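Local structure of putative sugar binding protein (Bacteroides vulgatus ATCC 8482, 3KEZ) at residues 80-85 and 132-137; 91-96 and 121-126; 283-288 and 311-316; 289-294 and 416-421. The protein probably binds sugars at the outer membrane for nutrient uptake, as a calcium-containing member of the SusD family. All coordinates share one frame; numbering follows the deposited sequence.

Contact 1 (80-85 and 132-137); sequences SHWSYL and RIFGYP. With EDO (1,2-ethanediol), chain E.
This is a buried apolar and aromatic contact between the N-terminal turns of helix 80-96 and the C-terminal end of helix 109-134. Its centrepiece is a T-shaped pair in which Trp82 turns the edge of its six-membered ring to the face of Phe134; the planes stand at 90° and the two ring centroids are 5.2 Å apart. Trp82 CE3 does the touching, 3.7 Å from Phe134 CE2 and toward the rim of that face, while CG2 of the preceding Ile133 lies against the opposite face. The indole reaches there because its CG is anti to the backbone N (chi1 -173°). Both helices belong to the helical N-terminal part of the SusD fold, which is related to TPR repeats. Beside the ring pair, the methyl tip of Ile133 packs near two residues one helical turn apart: its CD1 lies 4.2 Å from His81 CD2 and 4.5 Å from Leu85 CD1. Leu44 of helix 43-50 also touches His81, Leu85 and Ile133. Past Phe134 the chain leaves the helix at Gly135, and Tyr136 N gives a nearly straight hydrogen bond to O2 of an ethanediol (3.0 Å, 165°), probably from the crystallisation liquor.

Contact 2 (91-96 and 121-126); sequences NCNLIL and AIRGMA
Segments 91-96 and 121-126, parts of helices 80-96 and 109-134, run roughly antiparallel, their short axes 9.7 Å apart at closest approach with a signed crossing angle of -149°, and their backbones come nearest at Cys92 and Arg123. Cys92 points toward the partner helix and sets its SG 3.5 Å from Ile122 CG2, and its CB 4.0 Å from Arg123 CB. Arg123 starts with CG anti to the backbone N and bends at chi3 (69°), which brings the guanidinium back beside segment 91-96. There NH1 donates to Asn93 OD1 at 2.8 Å, almost straight (169°) and in the guanidinium plane, although it sits above the amide carbonyl plane. Leu96 CD1 covers one guanidinium face over its centre, 3.5 Å from Arg123 CZ. Asn93 is itself steadied through ND2, which donates to the backbone oxygens of Val151 and Glu153. With Arg123 NE in a salt bridge to Asp176, the buried charge is probably compensated by that carboxylate, while Asn93 and Leu96 probably help to hold the group's orientation.

Contact 3 (283-288 and 311-316); sequences DMCITC and KYYAYV
The Tyr315 ring has Cys285 CB over one face, offset toward the rim at 4.3 Å from CE1, and Asp283 N at its edge, near the ring plane. Met284 O comes up obliquely to the ring, 3.2 Å from Tyr315 CD1. Tyr313, two residues earlier, meets Cys285 SG obliquely at CD1 (4.1 Å), a sulfur-aromatic contact, so Cys285 lies by both tyrosines. With chi1 at 61°, Cys285 SG lies over its own backbone, between N and C, and from there it meets Tyr313.

Away from the rings, Ile286 spans two residues of strand 313-316. Its CD1 packs 3.6 Å from Ala314 CB, and its CG2 is pressed tightly against Val316 CG2 at 3.5 Å. The one direct backbone bond, Ile286 N to Ala314 O, measures 3.0 Å and is straight at both ends, lying nearly along the C=O axis. Two waters extend the link: one joins Met284 O to Val316 N, the other Ile286 O to Ala314 N.

The strands cross at 103°, far from the alignment of sheet neighbours, and each pairs with a different partner: 284-286 with strand 55-57, and 313-316 with strand 306-309. This is a near-orthogonal crossing of strands from two small two-stranded antiparallel sheets, joined by one direct bond and two waters, within the mainly helical SusD fold.

Contact 4 (289-294 and 416-421); sequences SFYQLL and DSDINK
Asp416 OD2 is gripped by two partners, the amide of Gln292 and, in a salt bridge, the ammonium of Lys295. Gln292 NE2 donates from 3.1 Å to the anti lone pair of Asp416 OD2; the oxygen lies in the amide plane and the bond is fairly straight (164°). The extended Gln292 chain and the Asp416 side chain run alongside each other head to tail. The other carboxylate oxygen, Asp416 OD1, turns inward along its own loop and takes the backbone N of Asp418 at 2.8 Å.

Tyr291 reaches across from helix 288-295 with its CG anti to the backbone N (chi1 -178°). Its hydroxyl meets Asp418 OD2 at the ring edge, with Tyr291 OH 2.9 Å from that oxygen, and the ring and carboxylate planes are 65° apart. Asp418 CB also lies 3.6 Å from Tyr291 CE2. Nearer the helix, Ile419 CD1 approaches the ring obliquely, 3.7 Å from Tyr291 CD2. Lys295, and more weakly Lys311 at Asp418 OD1, would help to offset the two neighbouring acidic groups.

The bond from Asp418 N to Asp416 OD1 closes an Asx turn at Asp416-Asp418, a local bend in the loop between strands 409-410 and 430-431, where that loop lies against helix 288-295 in the SusD-family region.

Contacts 1 and 2 join the same two helices, 80-96 and 109-134, and meet where Leu85 packs on Ala126; contact 2 is nested within the loop that contact 1 closes. Both are buried, but contact 1 relies on rings and aliphatic tips, whereas contact 2 takes in an arginine. Contacts 3 and 4 lie in the SusD-family region, their centres only 8 Å apart, and share the chain running from strand 284-286 into helix 288-295. They touch through probable backbone hydrogen bonds, Lys311 O to Asn420 N among them. Contact 3 is buried and water-bridged; contact 4 is partly buried and richer in carboxylates. Contacts 2 and 3 lie on opposite sides of the chain's centre.

Contact 1 (80-85 and 132-137)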
loop_
_atom_site.group_PDB
_atom_site.type_symbol
_atom_site.label_atom_id
_atom_site.label_comp_id
_atom_site.label_asym_id
_atom_site.label_seq_id
_atom_site.Cartn_x
_atom_site.Cartn_y
_atom_site.Cartn_z
ATOM N N SER A 80 -9.414 10.336 -9.517
ATOM C CA SER A 80 -8.665 9.189 -10.034
ATOM C C SER A 80 -8.689 7.964 -9.117
ATOM O O SER A 80 -8.764 6.857 -9.595
ATOM C CB SER A 80 -7.202 9.581 -10.254
ATOM O OG SER A 80 -6.725 10.394 -9.155
ATOM N N HIS A 81 -8.585 8.187 -7.807
ATOM C CA HIS A 81 -8.579 7.089 -6.861
ATOM C C HIS A 81 -9.866 6.314 -7.064
ATOM O O HIS A 81 -9.840 5.110 -7.205
ATOM C CB HIS A 81 -8.497 7.575 -5.411
ATOM C CG HIS A 81 -7.446 8.622 -5.166
ATOM N ND1 HIS A 81 -7.584 9.946 -5.561
ATOM C CD2 HIS A 81 -6.259 8.543 -4.524
ATOM C CE1 HIS A 81 -6.516 10.622 -5.182
ATOM N NE2 HIS A 81 -5.696 9.794 -4.548
ATOM N N TRP A 82 -10.979 7.040 -7.056
ATOM C CA TRP A 82 -12.303 6.455 -7.231
ATOM C C TRP A 82 -12.472 5.694 -8.571
ATOM O O TRP A 82 -12.797 4.474 -8.591
ATOM C CB TRP A 82 -13.315 7.604 -7.087
ATOM C CG TRP A 82 -14.740 7.195 -7.063
ATOM C CD1 TRP A 82 -15.567 7.070 -8.124
ATOM C CD2 TRP A 82 -15.520 6.875 -5.892
ATOM N NE1 TRP A 82 -16.827 6.687 -7.701
ATOM C CE2 TRP A 82 -16.817 6.554 -6.333
ATOM C CE3 TRP A 82 -15.228 6.792 -4.522
ATOM C CZ2 TRP A 82 -17.849 6.183 -5.439
ATOM C CZ3 TRP A 82 -16.254 6.445 -3.640
ATOM C CH2 TRP A 82 -17.547 6.138 -4.111
ATOM N N SER A 83 -12.199 6.420 -9.670
ATOM C CA SER A 83 -12.394 5.893 -11.025
ATOM C C SER A 83 -11.490 4.712 -11.336
ATOM O O SER A 83 -11.960 3.720 -11.858
ATOM C CB SER A 83 -12.280 6.988 -12.113
ATOM O OG SER A 83 -11.265 7.950 -11.856
ATOM N N TYR A 84 -10.204 4.808 -10.974
ATOM C CA TYR A 84 -9.266 3.749 -11.264
ATOM C C TYR A 84 -9.579 2.471 -10.466
ATOM O O TYR A 84 -9.619 1.374 -11.026
ATOM C CB TYR A 84 -7.818 4.208 -11.020
ATOM C CG TYR A 84 -7.203 4.867 -12.226
ATOM C CD1 TYR A 84 -7.606 6.125 -12.614
ATOM C CD2 TYR A 84 -6.223 4.205 -13.004
ATOM C CE1 TYR A 84 -7.083 6.731 -13.738
ATOM C CE2 TYR A 84 -5.692 4.808 -14.158
ATOM C CZ TYR A 84 -6.115 6.086 -14.496
ATOM O OH TYR A 84 -5.624 6.734 -15.624
ATOM N N LEU A 85 -9.861 2.626 -9.174
ATOM C CA LEU A 85 -10.180 1.454 -8.356
ATOM C C LEU A 85 -11.493 0.775 -8.798
ATOM O O LEU A 85 -11.569 -0.461 -8.847
ATOM C CB LEU A 85 -10.136 1.810 -6.862
ATOM C CG LEU A 85 -8.697 2.086 -6.424
ATOM C CD1 LEU A 85 -8.612 2.779 -5.106
ATOM C CD2 LEU A 85 -7.810 0.815 -6.468
ATOM N N ARG A 132 -10.309 2.535 2.902
ATOM C CA ARG A 132 -9.429 3.330 3.771
ATOM C C ARG A 132 -9.249 4.790 3.330
ATOM O O ARG A 132 -9.029 5.690 4.176
ATOM C CB ARG A 132 -8.094 2.640 4.037
ATOM C CG ARG A 132 -7.195 2.422 2.892
ATOM C CD ARG A 132 -6.008 1.582 3.348
ATOM N NE ARG A 132 -5.114 1.334 2.234
ATOM C CZ ARG A 132 -3.833 0.993 2.311
ATOM N NH1 ARG A 132 -3.216 0.846 3.479
ATOM N NH2 ARG A 132 -3.150 0.824 1.184
ATOM N N ILE A 133 -9.404 5.037 2.036
ATOM C CA ILE A 133 -9.304 6.395 1.484
ATOM C C ILE A 133 -10.560 7.219 1.786
ATOM O O ILE A 133 -10.431 8.387 2.163
ATOM C CB ILE A 133 -8.979 6.409 -0.047
ATOM C CG1 ILE A 133 -7.562 5.903 -0.313
ATOM C CG2 ILE A 133 -9.150 7.854 -0.701
ATOM C CD1 ILE A 133 -7.317 5.524 -1.806
ATOM N N PHE A 134 -11.741 6.612 1.640
ATOM C CA PHE A 134 -13.003 7.352 1.665
ATOM C C PHE A 134 -13.882 7.119 2.911
ATOM O O PHE A 134 -14.909 7.784 3.044
ATOM C CB PHE A 134 -13.835 7.071 0.398
ATOM C CG PHE A 134 -13.192 7.595 -0.888
ATOM C CD1 PHE A 134 -13.274 8.930 -1.225
ATOM C CD2 PHE A 134 -12.486 6.735 -1.724
ATOM C CE1 PHE A 134 -12.657 9.417 -2.374
ATOM C CE2 PHE A 134 -11.893 7.207 -2.911
ATOM C CZ PHE A 134 -11.953 8.528 -3.220
ATOM N N GLY A 135 -13.483 6.196 3.778
ATOM C CA GLY A 135 -14.214 5.860 5.006
ATOM C C GLY A 135 -13.348 5.869 6.253
ATOM O O GLY A 135 -12.169 5.513 6.212
ATOM N N TYR A 136 -13.933 6.294 7.376
ATOM C CA TYR A 136 -13.235 6.264 8.657
ATOM C C TYR A 136 -12.730 4.854 9.001
ATOM O O TYR A 136 -13.354 3.857 8.651
ATOM C CB TYR A 136 -14.137 6.808 9.778
ATOM C CG TYR A 136 -14.323 8.277 9.676
ATOM C CD1 TYR A 136 -13.250 9.129 9.773
ATOM C CD2 TYR A 136 -15.567 8.823 9.510
ATOM C CE1 TYR A 136 -13.410 10.522 9.684
ATOM C CE2 TYR A 136 -15.734 10.195 9.421
ATOM C CZ TYR A 136 -14.658 11.033 9.499
ATOM O OH TYR A 136 -14.834 12.397 9.415
ATOM N N PRO A 137 -11.570 4.768 9.671
ATOM C CA PRO A 137 -10.986 3.464 10.049
ATOM C C PRO A 137 -11.953 2.605 10.829
ATOM O O PRO A 137 -12.698 3.109 11.687
ATOM C CB PRO A 137 -9.811 3.849 10.951
ATOM C CG PRO A 137 -10.067 5.252 11.344
ATOM C CD PRO A 137 -10.836 5.886 10.264
HETATM C C1 EDO E . -18.436 8.883 7.153
HETATM O O1 EDO E . -19.508 8.012 7.549
HETATM C C2 EDO E . -17.332 8.190 6.341
HETATM O O2 EDO E . -16.791 6.975 6.906
#

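Contact 2 (91-96 and 121-126)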
loop_
_atom_site.group_PDB
_atom_site.type_symbol
_atom_site.label_atom_id
_atom_site.label_comp_id
_atom_site.label_asym_id
_atom_site.label_seq_id
_atom_site.Cartn_x
_atom_site.Cartn_y
_atom_site.Cartn_z
ATOM N N ASN A 91 -13.432 -4.976 -13.884
ATOM C CA ASN A 91 -12.774 -6.042 -14.668
ATOM C C ASN A 91 -12.509 -7.325 -13.880
ATOM O O ASN A 91 -12.505 -8.450 -14.450
ATOM C CB ASN A 91 -11.512 -5.481 -15.340
ATOM C CG ASN A 91 -11.863 -4.559 -16.511
ATOM O OD1 ASN A 91 -12.290 -5.027 -17.553
ATOM N ND2 ASN A 91 -11.755 -3.254 -16.307
ATOM N N CYS A 92 -12.282 -7.178 -12.573
ATOM C CA CYS A 92 -12.228 -8.335 -11.695
ATOM C C CYS A 92 -13.569 -9.056 -11.700
ATOM O O CYS A 92 -13.600 -10.257 -11.807
ATOM C CB CYS A 92 -11.880 -7.951 -10.263
ATOM S SG CYS A 92 -10.160 -7.342 -10.031
ATOM N N ASN A 93 -14.669 -8.305 -11.558
ATOM C CA ASN A 93 -16.037 -8.838 -11.657
ATOM C C ASN A 93 -16.302 -9.538 -12.961
ATOM O O ASN A 93 -16.879 -10.625 -12.969
ATOM C CB ASN A 93 -17.070 -7.719 -11.461
ATOM C CG ASN A 93 -17.011 -7.124 -10.060
ATOM O OD1 ASN A 93 -16.359 -7.698 -9.175
ATOM N ND2 ASN A 93 -17.682 -5.992 -9.842
ATOM N N LEU A 94 -15.861 -8.930 -14.063
ATOM C CA LEU A 94 -15.960 -9.571 -15.377
ATOM C C LEU A 94 -15.331 -10.954 -15.334
ATOM O O LEU A 94 -15.950 -11.939 -15.785
ATOM C CB LEU A 94 -15.301 -8.724 -16.470
ATOM C CG LEU A 94 -15.340 -9.300 -17.892
ATOM C CD1 LEU A 94 -16.786 -9.480 -18.402
ATOM C CD2 LEU A 94 -14.537 -8.428 -18.846
ATOM N N ILE A 95 -14.127 -11.046 -14.782
ATOM C CA ILE A 95 -13.453 -12.330 -14.681
ATOM C C ILE A 95 -14.260 -13.272 -13.792
ATOM O O ILE A 95 -14.513 -14.429 -14.148
ATOM C CB ILE A 95 -12.016 -12.207 -14.099
ATOM C CG1 ILE A 95 -11.073 -11.670 -15.157
ATOM C CG2 ILE A 95 -11.489 -13.590 -13.575
ATOM C CD1 ILE A 95 -9.714 -11.121 -14.588
ATOM N N LEU A 96 -14.649 -12.776 -12.626
ATOM C CA LEU A 96 -15.189 -13.656 -11.579
ATOM C C LEU A 96 -16.563 -14.201 -11.962
ATOM O O LEU A 96 -16.881 -15.332 -11.613
ATOM C CB LEU A 96 -15.181 -12.958 -10.208
ATOM C CG LEU A 96 -13.749 -12.785 -9.695
ATOM C CD1 LEU A 96 -13.685 -11.899 -8.465
ATOM C CD2 LEU A 96 -13.088 -14.214 -9.482
ATOM N N ALA A 121 -7.903 -11.451 -5.254
ATOM C CA ALA A 121 -6.956 -10.655 -4.489
ATOM C C ALA A 121 -6.964 -9.181 -4.878
ATOM O O ALA A 121 -6.999 -8.301 -4.023
ATOM C CB ALA A 121 -5.535 -11.262 -4.599
ATOM N N ILE A 122 -6.986 -8.915 -6.178
ATOM C CA ILE A 122 -7.032 -7.586 -6.717
ATOM C C ILE A 122 -8.326 -6.879 -6.319
ATOM O O ILE A 122 -8.274 -5.764 -5.889
ATOM C CB ILE A 122 -6.816 -7.582 -8.246
ATOM C CG1 ILE A 122 -5.362 -7.965 -8.534
ATOM C CG2 ILE A 122 -7.032 -6.202 -8.867
ATOM C CD1 ILE A 122 -5.057 -8.352 -9.995
ATOM N N ARG A 123 -9.473 -7.545 -6.406
ATOM C CA ARG A 123 -10.724 -6.920 -5.980
ATOM C C ARG A 123 -10.693 -6.552 -4.498
ATOM O O ARG A 123 -11.191 -5.500 -4.124
ATOM C CB ARG A 123 -11.949 -7.788 -6.288
ATOM C CG ARG A 123 -13.281 -7.042 -6.088
ATOM C CD ARG A 123 -14.433 -7.837 -6.694
ATOM N NE ARG A 123 -14.690 -9.065 -5.943
ATOM C CZ ARG A 123 -15.598 -9.994 -6.254
ATOM N NH1 ARG A 123 -16.374 -9.852 -7.330
ATOM N NH2 ARG A 123 -15.741 -11.057 -5.463
ATOM N N GLY A 124 -10.142 -7.444 -3.664
ATOM C CA GLY A 124 -9.993 -7.180 -2.234
ATOM C C GLY A 124 -9.080 -5.986 -1.958
ATOM O O GLY A 124 -9.405 -5.127 -1.138
HETATM N N MSE A 125 -7.927 -5.958 -2.635
HETATM C CA MSE A 125 -7.006 -4.842 -2.562
HETATM C C MSE A 125 -7.675 -3.551 -2.951
HETATM O O MSE A 125 -7.538 -2.526 -2.260
HETATM C CB MSE A 125 -5.789 -5.089 -3.454
HETATM C CG MSE A 125 -4.769 -3.987 -3.405
HETATM SE SE MSE A 125 -3.401 -4.337 -4.763
HETATM C CE MSE A 125 -2.861 -6.132 -4.208
ATOM N N ALA A 126 -8.360 -3.571 -4.081
ATOM C CA ALA A 126 -8.934 -2.322 -4.610
ATOM C C ALA A 126 -10.048 -1.805 -3.688
ATOM O O ALA A 126 -10.131 -0.590 -3.422
ATOM C CB ALA A 126 -9.446 -2.518 -6.046
#

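Contact 3 (283-288 and 311-316)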
loop_
_atom_site.group_PDB
_atom_site.type_symbol
_atom_site.label_atom_id
_atom_site.label_comp_id
_atom_site.label_asym_id
_atom_site.label_seq_id
_atom_site.Cartn_x
_atom_site.Cartn_y
_atom_site.Cartn_z
ATOM N N ASP A 283 9.351 16.479 -5.368
ATOM C CA ASP A 283 7.942 16.680 -5.042
ATOM C C ASP A 283 7.658 16.363 -3.580
ATOM O O ASP A 283 6.979 17.124 -2.893
ATOM C CB ASP A 283 7.067 15.842 -5.955
ATOM C CG ASP A 283 5.671 16.389 -6.067
ATOM O OD1 ASP A 283 4.830 15.990 -5.231
ATOM O OD2 ASP A 283 5.441 17.249 -6.960
HETATM N N MSE A 284 8.174 15.238 -3.106
HETATM C CA MSE A 284 7.920 14.828 -1.730
HETATM C C MSE A 284 9.218 14.354 -1.072
HETATM O O MSE A 284 10.025 13.659 -1.706
HETATM C CB MSE A 284 6.825 13.765 -1.694
HETATM C CG MSE A 284 7.133 12.522 -2.506
HETATM SE SE MSE A 284 5.707 11.182 -2.629
HETATM C CE MSE A 284 5.891 10.303 -0.942
ATOM N N CYS A 285 9.443 14.782 0.181
ATOM C CA CYS A 285 10.684 14.460 0.909
ATOM C C CYS A 285 10.355 14.003 2.338
ATOM O O CYS A 285 9.188 14.060 2.773
ATOM C CB CYS A 285 11.577 15.688 0.970
ATOM S SG CYS A 285 10.809 17.074 1.837
ATOM N N ILE A 286 11.371 13.564 3.076
ATOM C CA ILE A 286 11.153 13.212 4.479
ATOM C C ILE A 286 11.022 14.490 5.311
ATOM O O ILE A 286 11.558 15.523 4.949
ATOM C CB ILE A 286 12.256 12.330 5.066
ATOM C CG1 ILE A 286 13.578 13.077 5.177
ATOM C CG2 ILE A 286 12.386 10.998 4.301
ATOM C CD1 ILE A 286 14.719 12.222 5.723
ATOM N N THR A 287 10.275 14.421 6.413
ATOM C CA THR A 287 10.223 15.516 7.368
ATOM C C THR A 287 11.506 15.526 8.224
ATOM O O THR A 287 12.208 14.511 8.325
ATOM C CB THR A 287 9.006 15.399 8.279
ATOM O OG1 THR A 287 9.026 14.096 8.866
ATOM C CG2 THR A 287 7.662 15.608 7.454
ATOM N N CYS A 288 11.820 16.664 8.828
ATOM C CA CYS A 288 12.967 16.716 9.747
ATOM C C CYS A 288 12.843 15.758 10.919
ATOM O O CYS A 288 13.823 15.119 11.328
ATOM C CB CYS A 288 13.153 18.125 10.276
ATOM S SG CYS A 288 13.683 19.287 8.972
ATOM N N LYS A 311 22.399 20.237 1.088
ATOM C CA LYS A 311 22.016 20.143 2.484
ATOM C C LYS A 311 20.607 20.714 2.644
ATOM O O LYS A 311 20.321 21.385 3.633
ATOM C CB LYS A 311 23.034 20.856 3.404
ATOM C CG LYS A 311 24.409 20.168 3.486
ATOM C CD LYS A 311 25.218 20.544 4.758
ATOM C CE LYS A 311 26.306 19.492 5.096
ATOM N NZ LYS A 311 25.804 18.062 5.243
ATOM N N TYR A 312 19.711 20.433 1.681
ATOM C CA TYR A 312 18.389 21.066 1.662
ATOM C C TYR A 312 17.212 20.133 1.982
ATOM O O TYR A 312 16.331 20.508 2.753
ATOM C CB TYR A 312 18.111 21.699 0.304
ATOM C CG TYR A 312 19.236 22.537 -0.236
ATOM C CD1 TYR A 312 19.962 23.405 0.599
ATOM C CD2 TYR A 312 19.580 22.478 -1.595
ATOM C CE1 TYR A 312 21.024 24.188 0.081
ATOM C CE2 TYR A 312 20.635 23.255 -2.111
ATOM C CZ TYR A 312 21.342 24.098 -1.275
ATOM O OH TYR A 312 22.365 24.845 -1.805
ATOM N N TYR A 313 17.193 18.973 1.311
ATOM C CA TYR A 313 16.141 17.982 1.396
ATOM C C TYR A 313 16.725 16.579 1.292
ATOM O O TYR A 313 17.801 16.377 0.702
ATOM C CB TYR A 313 15.193 18.095 0.226
ATOM C CG TYR A 313 14.619 19.438 0.003
ATOM C CD1 TYR A 313 13.545 19.873 0.755
ATOM C CD2 TYR A 313 15.124 20.268 -0.985
ATOM C CE1 TYR A 313 13.013 21.129 0.566
ATOM C CE2 TYR A 313 14.587 21.527 -1.194
ATOM C CZ TYR A 313 13.524 21.941 -0.415
ATOM O OH TYR A 313 12.951 23.172 -0.613
ATOM N N ALA A 314 16.004 15.614 1.849
ATOM C CA ALA A 314 16.352 14.219 1.721
ATOM C C ALA A 314 15.173 13.487 1.105
ATOM O O ALA A 314 14.062 13.481 1.655
ATOM C CB ALA A 314 16.702 13.627 3.061
ATOM N N TYR A 315 15.425 12.863 -0.039
ATOM C CA TYR A 315 14.428 12.069 -0.735
ATOM C C TYR A 315 14.593 10.591 -0.385
ATOM O O TYR A 315 15.691 10.150 -0.051
ATOM C CB TYR A 315 14.571 12.282 -2.248
ATOM C CG TYR A 315 14.229 13.699 -2.613
ATOM C CD1 TYR A 315 12.929 14.040 -2.904
ATOM C CD2 TYR A 315 15.180 14.724 -2.537
ATOM C CE1 TYR A 315 12.572 15.328 -3.148
ATOM C CE2 TYR A 315 14.835 16.039 -2.803
ATOM C CZ TYR A 315 13.520 16.322 -3.122
ATOM O OH TYR A 315 13.114 17.577 -3.400
ATOM N N VAL A 316 13.501 9.835 -0.448
ATOM C CA VAL A 316 13.562 8.406 -0.204
ATOM C C VAL A 316 13.840 7.713 -1.530
ATOM O O VAL A 316 13.000 7.654 -2.410
ATOM C CB VAL A 316 12.284 7.882 0.436
ATOM C CG1 VAL A 316 12.353 6.356 0.655
ATOM C CG2 VAL A 316 12.037 8.632 1.766
HETATM O O HOH W 1 11.191 11.238 -1.419
HETATM O O HOH W 2 13.983 16.485 3.549
#

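Contact 4 (289-294 and 416-421)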
loop_
_atom_site.group_PDB
_atom_site.type_symbol
_atom_site.label_atom_id
_atom_site.label_comp_id
_atom_site.label_asym_id
_atom_site.label_seq_id
_atom_site.Cartn_x
_atom_site.Cartn_y
_atom_site.Cartn_z
ATOM N N SER A 289 11.650 15.701 11.496
ATOM C CA SER A 289 11.403 14.792 12.617
ATOM C C SER A 289 11.675 13.325 12.236
ATOM O O SER A 289 12.225 12.576 13.042
ATOM C CB SER A 289 9.976 14.931 13.177
ATOM O OG SER A 289 8.954 14.747 12.202
ATOM N N PHE A 290 11.323 12.921 11.013
ATOM C CA PHE A 290 11.587 11.539 10.611
ATOM C C PHE A 290 13.100 11.310 10.379
ATOM O O PHE A 290 13.643 10.290 10.778
ATOM C CB PHE A 290 10.836 11.129 9.358
ATOM C CG PHE A 290 11.205 9.744 8.893
ATOM C CD1 PHE A 290 10.698 8.642 9.535
ATOM C CD2 PHE A 290 12.088 9.553 7.855
ATOM C CE1 PHE A 290 11.034 7.353 9.110
ATOM C CE2 PHE A 290 12.449 8.299 7.458
ATOM C CZ PHE A 290 11.902 7.181 8.091
ATOM N N TYR A 291 13.756 12.264 9.727
ATOM C CA TYR A 291 15.217 12.204 9.584
ATOM C C TYR A 291 15.914 12.072 10.943
ATOM O O TYR A 291 16.810 11.231 11.110
ATOM C CB TYR A 291 15.729 13.412 8.811
ATOM C CG TYR A 291 17.214 13.421 8.564
ATOM C CD1 TYR A 291 17.857 12.314 8.030
ATOM C CD2 TYR A 291 17.981 14.535 8.888
ATOM C CE1 TYR A 291 19.210 12.314 7.792
ATOM C CE2 TYR A 291 19.355 14.550 8.665
ATOM C CZ TYR A 291 19.956 13.444 8.117
ATOM O OH TYR A 291 21.280 13.461 7.913
ATOM N N GLN A 292 15.483 12.879 11.920
ATOM C CA GLN A 292 16.056 12.810 13.270
ATOM C C GLN A 292 15.795 11.477 13.989
ATOM O O GLN A 292 16.712 10.926 14.619
ATOM C CB GLN A 292 15.619 13.991 14.097
ATOM C CG GLN A 292 16.273 15.264 13.543
ATOM C CD GLN A 292 15.849 16.525 14.243
ATOM O OE1 GLN A 292 14.916 16.533 15.065
ATOM N NE2 GLN A 292 16.504 17.631 13.880
ATOM N N LEU A 293 14.582 10.948 13.866
ATOM C CA LEU A 293 14.258 9.593 14.355
ATOM C C LEU A 293 15.161 8.540 13.715
ATOM O O LEU A 293 15.691 7.658 14.407
ATOM C CB LEU A 293 12.765 9.279 14.090
ATOM C CG LEU A 293 12.173 7.866 13.846
ATOM C CD1 LEU A 293 10.702 8.001 13.675
ATOM C CD2 LEU A 293 12.677 7.156 12.622
ATOM N N LEU A 294 15.341 8.630 12.389
ATOM C CA LEU A 294 16.060 7.594 11.657
ATOM C C LEU A 294 17.537 7.658 12.027
ATOM O O LEU A 294 18.166 6.628 12.260
ATOM C CB LEU A 294 15.845 7.687 10.134
ATOM C CG LEU A 294 16.332 6.511 9.266
ATOM C CD1 LEU A 294 15.690 5.186 9.667
ATOM C CD2 LEU A 294 16.154 6.765 7.733
ATOM N N ASP A 416 16.557 20.895 10.924
ATOM C CA ASP A 416 17.816 20.174 10.850
ATOM C C ASP A 416 18.710 20.832 9.812
ATOM O O ASP A 416 18.268 21.071 8.689
ATOM C CB ASP A 416 17.555 18.715 10.468
ATOM C CG ASP A 416 18.746 17.805 10.774
ATOM O OD1 ASP A 416 19.807 17.949 10.134
ATOM O OD2 ASP A 416 18.607 16.941 11.661
ATOM N N SER A 417 19.973 21.074 10.164
ATOM C CA SER A 417 20.880 21.737 9.260
ATOM C C SER A 417 21.367 20.819 8.122
ATOM O O SER A 417 21.903 21.317 7.144
ATOM C CB SER A 417 22.051 22.337 10.044
ATOM O OG SER A 417 22.659 21.350 10.851
ATOM N N ASP A 418 21.159 19.504 8.209
ATOM C CA ASP A 418 21.526 18.607 7.075
ATOM C C ASP A 418 20.499 18.692 5.950
ATOM O O ASP A 418 20.786 18.295 4.816
ATOM C CB ASP A 418 21.612 17.135 7.489
ATOM C CG ASP A 418 22.829 16.800 8.339
ATOM O OD1 ASP A 418 23.848 17.516 8.255
ATOM O OD2 ASP A 418 22.737 15.753 9.055
ATOM N N ILE A 419 19.284 19.140 6.284
ATOM C CA ILE A 419 18.207 19.302 5.313
ATOM C C ILE A 419 17.514 20.625 5.594
ATOM O O ILE A 419 16.357 20.670 6.021
ATOM C CB ILE A 419 17.220 18.119 5.333
ATOM C CG1 ILE A 419 16.704 17.802 6.759
ATOM C CG2 ILE A 419 17.885 16.926 4.681
ATOM C CD1 ILE A 419 15.765 16.637 6.798
ATOM N N ASN A 420 18.251 21.707 5.328
ATOM C CA ASN A 420 17.923 23.014 5.890
ATOM C C ASN A 420 16.808 23.741 5.180
ATOM O O ASN A 420 16.418 24.807 5.627
ATOM C CB ASN A 420 19.173 23.919 6.035
ATOM C CG ASN A 420 19.762 24.357 4.706
ATOM O OD1 ASN A 420 19.069 24.422 3.696
ATOM N ND2 ASN A 420 21.045 24.684 4.710
ATOM N N LYS A 421 16.287 23.188 4.085
ATOM C CA LYS A 421 15.101 23.767 3.435
ATOM C C LYS A 421 13.805 23.018 3.725
ATOM O O LYS A 421 12.733 23.417 3.263
ATOM C CB LYS A 421 15.317 23.875 1.922
ATOM C CG LYS A 421 16.334 24.942 1.537
ATOM C CD LYS A 421 16.627 24.955 0.042
ATOM C CE LYS A 421 17.773 25.915 -0.261
ATOM N NZ LYS A 421 18.496 25.525 -1.480
#